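Local coordinates for protein HTH-type transcriptional regulator AscG (Escherichia coli, PDB 3BRQ) that represses transcription of the cryptic asc operon as a sequence-specific DNA-binding regulator of the LacI family, at residues T27-G33 with Y84-L88; I104-N108 with H117-H123; E174-N179 with M193-A199. The contacts are given in a common frame with arbitrary orientation. Residues are numbered along the deposited sequence.

Interaction 1: residues T27-G33 with Y84-L88. With SO4 (sulfate ion), chain F.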
loop_
_atom_site.group_PDB
_atom_site.type_symbol
_atom_site.label_atom_id
_atom_site.label_comp_id
_atom_site.label_asym_id
_atom_site.label_seq_id
_atom_site.Cartn_x
_atom_site.Cartn_y
_atom_site.Cartn_z
ATOM N N THR B 27 9.303 7.050 -8.066
ATOM C CA THR B 27 8.750 8.356 -7.693
ATOM C C THR B 27 7.915 8.260 -6.397
ATOM O O THR B 27 7.199 7.274 -6.151
ATOM C CB THR B 27 7.947 8.967 -8.907
ATOM O OG1 THR B 27 8.796 8.934 -10.081
ATOM C CG2 THR B 27 7.644 10.426 -8.695
ATOM N N ASN B 28 7.969 9.310 -5.591
ATOM C CA ASN B 28 7.230 9.403 -4.336
ATOM C C ASN B 28 5.778 9.871 -4.591
ATOM O O ASN B 28 5.382 10.993 -4.268
ATOM C CB ASN B 28 7.971 10.362 -3.391
ATOM C CG ASN B 28 7.321 10.458 -2.013
ATOM O OD1 ASN B 28 6.998 9.467 -1.419
ATOM N ND2 ASN B 28 7.113 11.670 -1.535
ATOM N N THR B 29 4.993 9.005 -5.207
ATOM C CA THR B 29 3.609 9.346 -5.475
ATOM C C THR B 29 2.748 8.520 -4.554
ATOM O O THR B 29 3.182 7.486 -4.044
ATOM C CB THR B 29 3.230 9.121 -6.919
ATOM O OG1 THR B 29 3.593 7.789 -7.291
ATOM C CG2 THR B 29 3.976 10.150 -7.833
ATOM N N LEU B 30 1.544 8.999 -4.299
ATOM C CA LEU B 30 0.694 8.336 -3.314
ATOM C C LEU B 30 0.151 7.049 -3.960
ATOM O O LEU B 30 0.027 6.014 -3.301
ATOM C CB LEU B 30 -0.468 9.258 -2.906
ATOM C CG LEU B 30 -1.481 8.613 -1.969
ATOM C CD1 LEU B 30 -0.902 8.324 -0.547
ATOM C CD2 LEU B 30 -2.711 9.496 -1.887
ATOM N N TYR B 31 -0.136 7.134 -5.258
ATOM C CA TYR B 31 -0.608 5.990 -6.026
ATOM C C TYR B 31 0.451 5.619 -7.040
ATOM O O TYR B 31 1.131 6.500 -7.567
ATOM C CB TYR B 31 -1.907 6.318 -6.785
ATOM C CG TYR B 31 -2.387 5.202 -7.716
ATOM C CD1 TYR B 31 -3.039 4.071 -7.217
ATOM C CD2 TYR B 31 -2.171 5.281 -9.105
ATOM C CE1 TYR B 31 -3.474 3.034 -8.083
ATOM C CE2 TYR B 31 -2.605 4.268 -9.954
ATOM C CZ TYR B 31 -3.265 3.151 -9.455
ATOM O OH TYR B 31 -3.685 2.132 -10.348
ATOM N N HIS B 32 0.573 4.312 -7.302
ATOM C CA HIS B 32 1.373 3.809 -8.401
ATOM C C HIS B 32 0.537 2.831 -9.212
ATOM O O HIS B 32 -0.053 1.907 -8.650
ATOM C CB HIS B 32 2.581 3.052 -7.835
ATOM C CG HIS B 32 3.650 3.943 -7.317
ATOM N ND1 HIS B 32 3.738 4.316 -5.987
ATOM C CD2 HIS B 32 4.672 4.571 -7.958
ATOM C CE1 HIS B 32 4.788 5.106 -5.829
ATOM N NE2 HIS B 32 5.363 5.282 -7.011
ATOM N N GLY B 33 0.541 3.014 -10.530
ATOM C CA GLY B 33 -0.059 2.087 -11.476
ATOM C C GLY B 33 0.426 0.654 -11.345
ATOM O O GLY B 33 -0.364 -0.274 -11.552
ATOM N N TYR B 84 11.372 3.278 -12.439
ATOM C CA TYR B 84 9.925 3.412 -12.612
ATOM C C TYR B 84 9.486 4.910 -12.504
ATOM O O TYR B 84 9.233 5.404 -11.426
ATOM C CB TYR B 84 9.226 2.462 -11.642
ATOM C CG TYR B 84 7.715 2.556 -11.559
ATOM C CD1 TYR B 84 6.958 3.236 -12.527
ATOM C CD2 TYR B 84 7.047 1.963 -10.476
ATOM C CE1 TYR B 84 5.577 3.352 -12.409
ATOM C CE2 TYR B 84 5.674 2.031 -10.370
ATOM C CZ TYR B 84 4.952 2.711 -11.358
ATOM O OH TYR B 84 3.592 2.771 -11.209
ATOM N N PRO B 85 9.470 5.649 -13.641
ATOM C CA PRO B 85 9.294 7.075 -13.593
ATOM C C PRO B 85 7.848 7.520 -13.869
ATOM O O PRO B 85 7.154 6.958 -14.764
ATOM C CB PRO B 85 10.210 7.544 -14.747
ATOM C CG PRO B 85 10.090 6.503 -15.735
ATOM C CD PRO B 85 9.720 5.212 -15.014
ATOM N N ARG B 86 7.385 8.539 -13.130
ATOM C CA ARG B 86 6.136 9.179 -13.481
ATOM C C ARG B 86 6.468 10.277 -14.477
ATOM O O ARG B 86 5.779 10.384 -15.502
ATOM C CB ARG B 86 5.409 9.817 -12.268
ATOM C CG ARG B 86 4.132 10.572 -12.707
ATOM C CD ARG B 86 3.132 10.831 -11.636
ATOM N NE ARG B 86 2.446 9.612 -11.156
ATOM C CZ ARG B 86 1.579 9.662 -10.166
ATOM N NH1 ARG B 86 1.327 10.867 -9.657
ATOM N NH2 ARG B 86 0.953 8.556 -9.699
ATOM N N PHE B 87 7.505 11.084 -14.204
ATOM C CA PHE B 87 7.681 12.367 -14.925
ATOM C C PHE B 87 8.578 12.371 -16.177
ATOM O O PHE B 87 8.315 13.147 -17.119
ATOM C CB PHE B 87 8.079 13.498 -13.951
ATOM C CG PHE B 87 7.062 13.732 -12.862
ATOM C CD1 PHE B 87 5.926 14.543 -13.106
ATOM C CD2 PHE B 87 7.182 13.087 -11.637
ATOM C CE1 PHE B 87 4.971 14.740 -12.124
ATOM C CE2 PHE B 87 6.216 13.268 -10.629
ATOM C CZ PHE B 87 5.122 14.068 -10.845
ATOM N N LEU B 88 9.658 11.588 -16.196
ATOM C CA LEU B 88 10.571 11.618 -17.347
ATOM C C LEU B 88 9.833 11.272 -18.634
ATOM O O LEU B 88 9.027 10.368 -18.623
ATOM C CB LEU B 88 11.755 10.688 -17.166
ATOM C CG LEU B 88 12.850 11.123 -16.172
ATOM C CD1 LEU B 88 13.632 9.888 -15.664
ATOM C CD2 LEU B 88 13.808 12.113 -16.821
HETATM S S SO4 F . 2.048 6.137 -12.590
HETATM O O1 SO4 F . 1.710 5.894 -13.955
HETATM O O2 SO4 F . 3.278 6.970 -12.538
HETATM O O3 SO4 F . 0.914 6.635 -11.855
HETATM O O4 SO4 F . 2.240 4.826 -11.981
HETATM O O HOH W 1 7.240 5.759 -9.858
HETATM O O HOH W 2 11.324 7.167 -10.319
#

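Interaction 2: residues I104-N108 with H117-H123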
loop_
_atom_site.group_PDB
_atom_site.type_symbol
_atom_site.label_atom_id
_atom_site.label_comp_id
_atom_site.label_asym_id
_atom_site.label_seq_id
_atom_site.Cartn_x
_atom_site.Cartn_y
_atom_site.Cartn_z
ATOM N N ILE B 104 20.352 -0.374 -17.883
ATOM C CA ILE B 104 19.239 0.433 -17.321
ATOM C C ILE B 104 17.943 0.013 -17.989
ATOM O O ILE B 104 17.855 -0.019 -19.227
ATOM C CB ILE B 104 19.428 1.969 -17.475
ATOM C CG1 ILE B 104 20.719 2.401 -16.795
ATOM C CG2 ILE B 104 18.193 2.759 -16.869
ATOM C CD1 ILE B 104 21.134 3.813 -17.103
HETATM N N MSE B 105 16.948 -0.357 -17.194
HETATM C CA MSE B 105 15.666 -0.713 -17.773
HETATM C C MSE B 105 14.534 0.100 -17.164
HETATM O O MSE B 105 14.642 0.501 -15.999
HETATM C CB MSE B 105 15.427 -2.222 -17.613
HETATM C CG MSE B 105 16.288 -3.005 -18.662
HETATM SE SE MSE B 105 15.940 -4.888 -18.706
HETATM C CE MSE B 105 14.213 -4.973 -19.522
ATOM N N VAL B 106 13.445 0.273 -17.921
ATOM C CA VAL B 106 12.309 1.109 -17.519
ATOM C C VAL B 106 11.070 0.228 -17.359
ATOM O O VAL B 106 10.823 -0.657 -18.163
ATOM C CB VAL B 106 12.050 2.302 -18.538
ATOM C CG1 VAL B 106 11.670 1.771 -19.873
ATOM C CG2 VAL B 106 10.939 3.252 -18.042
ATOM N N LEU B 107 10.358 0.432 -16.251
ATOM C CA LEU B 107 9.076 -0.187 -15.945
ATOM C C LEU B 107 7.921 0.808 -16.195
ATOM O O LEU B 107 7.969 1.969 -15.735
ATOM C CB LEU B 107 9.076 -0.589 -14.446
ATOM C CG LEU B 107 7.840 -1.349 -13.922
ATOM C CD1 LEU B 107 7.811 -2.791 -14.533
ATOM C CD2 LEU B 107 7.890 -1.440 -12.392
ATOM N N ASN B 108 6.854 0.338 -16.860
ATOM C CA ASN B 108 5.583 1.088 -16.972
ATOM C C ASN B 108 5.590 2.143 -18.080
ATOM O O ASN B 108 4.658 2.960 -18.156
ATOM C CB ASN B 108 5.133 1.725 -15.629
ATOM C CG ASN B 108 3.596 2.008 -15.575
ATOM O OD1 ASN B 108 3.153 3.071 -15.114
ATOM N ND2 ASN B 108 2.801 1.074 -16.046
ATOM N N HIS B 117 14.661 -2.431 -23.612
ATOM C CA HIS B 117 14.897 -2.002 -22.225
ATOM C C HIS B 117 13.594 -1.674 -21.483
ATOM O O HIS B 117 13.664 -1.241 -20.340
ATOM C CB HIS B 117 15.813 -0.757 -22.175
ATOM C CG HIS B 117 17.204 -0.978 -22.713
ATOM N ND1 HIS B 117 17.463 -1.575 -23.938
ATOM C CD2 HIS B 117 18.414 -0.665 -22.189
ATOM C CE1 HIS B 117 18.772 -1.632 -24.132
ATOM N NE2 HIS B 117 19.369 -1.061 -23.099
ATOM N N SER B 118 12.421 -1.874 -22.089
ATOM C CA SER B 118 11.168 -1.680 -21.320
ATOM C C SER B 118 10.327 -2.889 -20.993
ATOM O O SER B 118 10.257 -3.869 -21.759
ATOM C CB SER B 118 10.280 -0.567 -21.840
ATOM O OG SER B 118 10.226 -0.549 -23.230
ATOM N N VAL B 119 9.768 -2.851 -19.788
ATOM C CA VAL B 119 8.749 -3.798 -19.420
ATOM C C VAL B 119 7.479 -2.971 -19.177
ATOM O O VAL B 119 7.408 -2.151 -18.246
ATOM C CB VAL B 119 9.170 -4.686 -18.215
ATOM C CG1 VAL B 119 8.030 -5.565 -17.789
ATOM C CG2 VAL B 119 10.344 -5.587 -18.613
ATOM N N TRP B 120 6.468 -3.218 -19.995
ATOM C CA TRP B 120 5.309 -2.383 -19.965
ATOM C C TRP B 120 3.984 -3.138 -20.143
ATOM O O TRP B 120 3.937 -4.234 -20.700
ATOM C CB TRP B 120 5.522 -1.255 -20.973
ATOM C CG TRP B 120 4.769 -1.358 -22.219
ATOM C CD1 TRP B 120 4.876 -2.315 -23.182
ATOM C CD2 TRP B 120 3.770 -0.451 -22.657
ATOM N NE1 TRP B 120 3.987 -2.064 -24.201
ATOM C CE2 TRP B 120 3.294 -0.922 -23.903
ATOM C CE3 TRP B 120 3.239 0.734 -22.122
ATOM C CZ2 TRP B 120 2.297 -0.255 -24.632
ATOM C CZ3 TRP B 120 2.262 1.404 -22.845
ATOM C CH2 TRP B 120 1.798 0.909 -24.081
ATOM N N CYS B 121 2.922 -2.540 -19.619
ATOM C CA CYS B 121 1.581 -3.098 -19.674
ATOM C C CYS B 121 0.789 -2.080 -20.449
ATOM O O CYS B 121 0.953 -0.876 -20.255
ATOM C CB CYS B 121 1.002 -3.265 -18.267
ATOM S SG CYS B 121 -0.714 -3.817 -18.306
ATOM N N ASP B 122 -0.018 -2.542 -21.377
ATOM C CA ASP B 122 -0.759 -1.618 -22.230
ATOM C C ASP B 122 -2.009 -1.209 -21.453
ATOM O O ASP B 122 -3.042 -1.792 -21.637
ATOM C CB ASP B 122 -1.141 -2.282 -23.563
ATOM C CG ASP B 122 -1.646 -1.280 -24.573
ATOM O OD1 ASP B 122 -2.153 -0.203 -24.182
ATOM O OD2 ASP B 122 -1.536 -1.573 -25.782
ATOM N N HIS B 123 -1.877 -0.241 -20.543
ATOM C CA HIS B 123 -2.997 0.308 -19.755
ATOM C C HIS B 123 -4.124 0.870 -20.605
ATOM O O HIS B 123 -5.316 0.725 -20.299
ATOM C CB HIS B 123 -2.503 1.446 -18.852
ATOM C CG HIS B 123 -1.515 1.019 -17.813
ATOM N ND1 HIS B 123 -1.793 0.043 -16.872
ATOM C CD2 HIS B 123 -0.260 1.459 -17.547
ATOM C CE1 HIS B 123 -0.752 -0.088 -16.072
ATOM N NE2 HIS B 123 0.189 0.758 -16.460
#

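Interaction 3: residues E174-N179 with M193-A199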
loop_
_atom_site.group_PDB
_atom_site.type_symbol
_atom_site.label_atom_id
_atom_site.label_comp_id
_atom_site.label_asym_id
_atom_site.label_seq_id
_atom_site.Cartn_x
_atom_site.Cartn_y
_atom_site.Cartn_z
ATOM N N GLU B 174 -18.033 14.975 -21.918
ATOM C CA GLU B 174 -17.188 15.191 -20.691
ATOM C C GLU B 174 -17.941 15.344 -19.370
ATOM O O GLU B 174 -17.314 15.290 -18.286
ATOM C CB GLU B 174 -16.160 16.313 -20.851
ATOM C CG GLU B 174 -15.436 16.275 -22.202
ATOM C CD GLU B 174 -14.016 15.831 -22.088
ATOM O OE1 GLU B 174 -13.549 15.563 -20.955
ATOM O OE2 GLU B 174 -13.355 15.751 -23.150
ATOM N N LYS B 175 -19.269 15.523 -19.422
ATOM C CA LYS B 175 -20.025 15.577 -18.166
ATOM C C LYS B 175 -20.038 14.244 -17.464
ATOM O O LYS B 175 -20.315 14.181 -16.263
ATOM C CB LYS B 175 -21.447 16.148 -18.350
ATOM C CG LYS B 175 -21.402 17.679 -18.621
ATOM C CD LYS B 175 -22.815 18.296 -18.869
ATOM C CE LYS B 175 -23.777 17.792 -17.814
ATOM N NZ LYS B 175 -24.983 18.660 -17.493
ATOM N N LEU B 176 -19.765 13.179 -18.220
ATOM C CA LEU B 176 -19.632 11.857 -17.629
ATOM C C LEU B 176 -18.220 11.556 -17.108
ATOM O O LEU B 176 -17.984 10.483 -16.652
ATOM C CB LEU B 176 -20.079 10.753 -18.592
ATOM C CG LEU B 176 -21.613 10.703 -18.827
ATOM C CD1 LEU B 176 -21.951 9.802 -20.025
ATOM C CD2 LEU B 176 -22.316 10.210 -17.532
ATOM N N ILE B 177 -17.275 12.472 -17.276
ATOM C CA ILE B 177 -15.903 12.248 -16.789
ATOM C C ILE B 177 -15.685 13.148 -15.585
ATOM O O ILE B 177 -15.881 14.377 -15.663
ATOM C CB ILE B 177 -14.825 12.597 -17.871
ATOM C CG1 ILE B 177 -14.949 11.641 -19.099
ATOM C CG2 ILE B 177 -13.426 12.491 -17.256
ATOM C CD1 ILE B 177 -14.337 12.196 -20.397
ATOM N N ALA B 178 -15.269 12.553 -14.488
ATOM C CA ALA B 178 -15.020 13.293 -13.248
ATOM C C ALA B 178 -13.523 13.130 -12.951
ATOM O O ALA B 178 -13.016 11.994 -12.923
ATOM C CB ALA B 178 -15.851 12.673 -12.115
ATOM N N ASN B 179 -12.799 14.236 -12.750
ATOM C CA ASN B 179 -11.360 14.166 -12.474
ATOM C C ASN B 179 -11.156 13.817 -10.989
ATOM O O ASN B 179 -11.799 14.406 -10.119
ATOM C CB ASN B 179 -10.668 15.480 -12.796
ATOM C CG ASN B 179 -10.757 15.854 -14.281
ATOM O OD1 ASN B 179 -10.888 17.027 -14.608
ATOM N ND2 ASN B 179 -10.664 14.860 -15.178
HETATM N N MSE B 193 -20.450 14.547 -7.551
HETATM C CA MSE B 193 -20.415 15.576 -8.584
HETATM C C MSE B 193 -21.189 15.095 -9.821
HETATM O O MSE B 193 -22.026 15.809 -10.283
HETATM C CB MSE B 193 -18.984 16.013 -8.914
HETATM C CG MSE B 193 -18.945 17.099 -10.061
HETATM SE SE MSE B 193 -17.155 17.693 -10.363
HETATM C CE MSE B 193 -16.377 16.034 -10.950
ATOM N N LEU B 194 -20.950 13.891 -10.311
ATOM C CA LEU B 194 -21.683 13.285 -11.445
ATOM C C LEU B 194 -23.198 13.200 -11.243
ATOM O O LEU B 194 -23.957 13.477 -12.157
ATOM C CB LEU B 194 -21.121 11.855 -11.724
ATOM C CG LEU B 194 -19.628 11.715 -12.070
ATOM C CD1 LEU B 194 -19.122 10.256 -11.958
ATOM C CD2 LEU B 194 -19.441 12.268 -13.518
ATOM N N LEU B 195 -23.640 12.807 -10.047
ATOM C CA LEU B 195 -25.069 12.788 -9.711
ATOM C C LEU B 195 -25.666 14.156 -9.701
ATOM O O LEU B 195 -26.809 14.299 -10.129
ATOM C CB LEU B 195 -25.315 12.173 -8.285
ATOM C CG LEU B 195 -24.764 10.729 -8.130
ATOM C CD1 LEU B 195 -25.014 10.161 -6.667
ATOM C CD2 LEU B 195 -25.505 9.867 -9.099
ATOM N N GLU B 196 -24.971 15.164 -9.150
ATOM C CA GLU B 196 -25.479 16.553 -9.240
ATOM C C GLU B 196 -25.521 17.053 -10.715
ATOM O O GLU B 196 -26.432 17.802 -11.081
ATOM C CB GLU B 196 -24.637 17.523 -8.390
ATOM C CG GLU B 196 -24.718 17.248 -6.895
ATOM C CD GLU B 196 -23.726 18.023 -6.070
ATOM O OE1 GLU B 196 -22.862 18.711 -6.650
ATOM O OE2 GLU B 196 -23.785 17.910 -4.819
ATOM N N ARG B 197 -24.551 16.651 -11.543
ATOM C CA ARG B 197 -24.527 17.055 -13.006
ATOM C C ARG B 197 -25.780 16.610 -13.772
ATOM O O ARG B 197 -26.154 17.237 -14.771
ATOM C CB ARG B 197 -23.273 16.578 -13.741
ATOM C CG ARG B 197 -22.013 17.364 -13.444
ATOM C CD ARG B 197 -20.880 16.737 -14.236
ATOM N NE ARG B 197 -19.589 17.374 -13.928
ATOM C CZ ARG B 197 -18.415 16.806 -14.180
ATOM N NH1 ARG B 197 -18.368 15.597 -14.685
ATOM N NH2 ARG B 197 -17.297 17.462 -13.953
ATOM N N GLY B 198 -26.420 15.546 -13.304
ATOM C CA GLY B 198 -27.701 15.053 -13.852
ATOM C C GLY B 198 -27.640 14.170 -15.094
ATOM O O GLY B 198 -28.655 13.663 -15.552
ATOM N N ALA B 199 -26.464 13.998 -15.673
ATOM C CA ALA B 199 -26.325 13.217 -16.902
ATOM C C ALA B 199 -26.441 11.732 -16.508
ATOM O O ALA B 199 -25.802 11.287 -15.563
ATOM C CB ALA B 199 -24.966 13.568 -17.582
HETATM O O HOH W 3 -14.258 16.889 -13.531
#

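Interaction 1: residues T27-G33 with Y84-L88
Two loops that each follow a parallel strand can meet through a bound anion as well as directly, as 27-33 and 84-88 do. The sulfate, probably from the crystallisation liquor, takes hydrogen bonds from both sides: Gly33 N (2.9 Å) and Tyr84 OH (2.6 Å) both reach its O4, while Arg86 NE binds its O2 (3.1 Å) and Arg86 NH2 its O3 (2.9 Å). Ser151 and Thr153 bind it too. Water joins the strand ends: one molecule bridges Thr27 N and Tyr84 O, another Thr27 OG1 and the same carbonyl. The Glu66 carboxylate is hydrogen-bonded to both Thr27 OG1 and Arg86 N. Within 27-33, His32 NE2 donates to Thr27 O (2.8 Å) and Thr29 OG1 to Tyr31 O (2.8 Å). Van der Waals contact is modest: Thr27 CG2 meets the edge of the Phe87 ring at CE2 (3.7 Å), and Thr29 CG2 covers one face of the Arg86 guanidinium. Such concentrated donors suggest a site that can hold an anionic or oxygen-rich group, consistent with the effector cleft of LacI-family repressors.

Interaction 2: residues I104-N108 with H117-H123
Parallel strand pairing at one margin of a five-stranded sheet defines this contact: 104-107 lies beside the outermost strand, 118-119, and the segments run within 8° of the same direction. Val106 N donates to His117 O, Val119 N to Val106 O and Asn108 N to Val119 O, each at 2.9 Å, so Val106 bonds through both its amide and its carbonyl to the residues flanking Ser118. Two CA-H...O contacts, Ser118 CA to Val106 O (3.3 Å) and Leu107 CA to Val119 O (3.5 Å), accompany these bonds. Strand 104-107 is also hydrogen-bonded along its other edge to strand 80-84, as expected inside the parallel α/β sheet of a periplasmic-binding-protein-like subdomain. Side chains alternate between helical layers. Val106 packs against helix 90-98 on the face it shares with Ser118, whereas Leu107 and Val119 share the other face with selenomethionine Met105, whose CE lies 4.0 Å from Val119 CG2; helix 255-270 covers that group. Beyond the paired residues the chains diverge, yet Asn108 ND2 still donates to His123 NE2 (2.7 Å), linking the end of one strand to the start of helix 123-136, which Asp122 N-caps by accepting from Gln125 N.

Interaction 3: residues E174-N179 with M193-A199
At the apolar centre, Leu194 projects from helix 184-197 toward strand 177-178, its CD2 lying 3.9 Å from Ala178 CB. The CE of selenomethionine Met193 touches the same Ala178 CB at 3.6 Å, and Leu176 CD2 reaches Ala199 CB at 4.3 Å where the helix has ended. Strand 142-145 and Phe201 continue this packing around Leu194. Further out, Arg197 supplies the polar edge: its NH1 donates to Lys175 O and to Ile177 O, both at 2.9 Å, with both carbonyls near the guanidinium plane. Its NH2 shares a water with Asn179 N. In return Lys175 NZ donates to Arg197 O at 3.3 Å, close to where Gly198, with positive phi, leaves the helix. The exchange therefore binds the last helical turn to the backbone at the start of the strand and just before it. Since 177-178 is the edge strand beside 142-145, and the chain continues through helix 184-197 to the parallel strand 203-206 on the far side of 142-145, the contact belongs to a beta-alpha-beta crossover of the periplasmic-binding-protein-like fold.

How the interactions relate
The three contacts show two neighbours beside a bound anion and a third, remote one on the other sheet. Interactions 1 and 2 adjoin in the subdomain built on the five-stranded sheet, with centres about 13 Å apart: the Tyr84 ring packs on Asn108, with CE1 3.6 Å from Asn108 CB, and Pro85 CD lies 3.8 Å from Val106 CG2. Ends of neighbouring strands thus bring both contacts to the sulfate, which interaction 1 binds directly; in interaction 2, the nearest atoms of the Asn108 side chain and the sulfate are about 3 Å apart. Interaction 3 belongs to the other sheet, its centre about 27 Å from that of interaction 1 and about 33 Å from that of interaction 2, and touches neither.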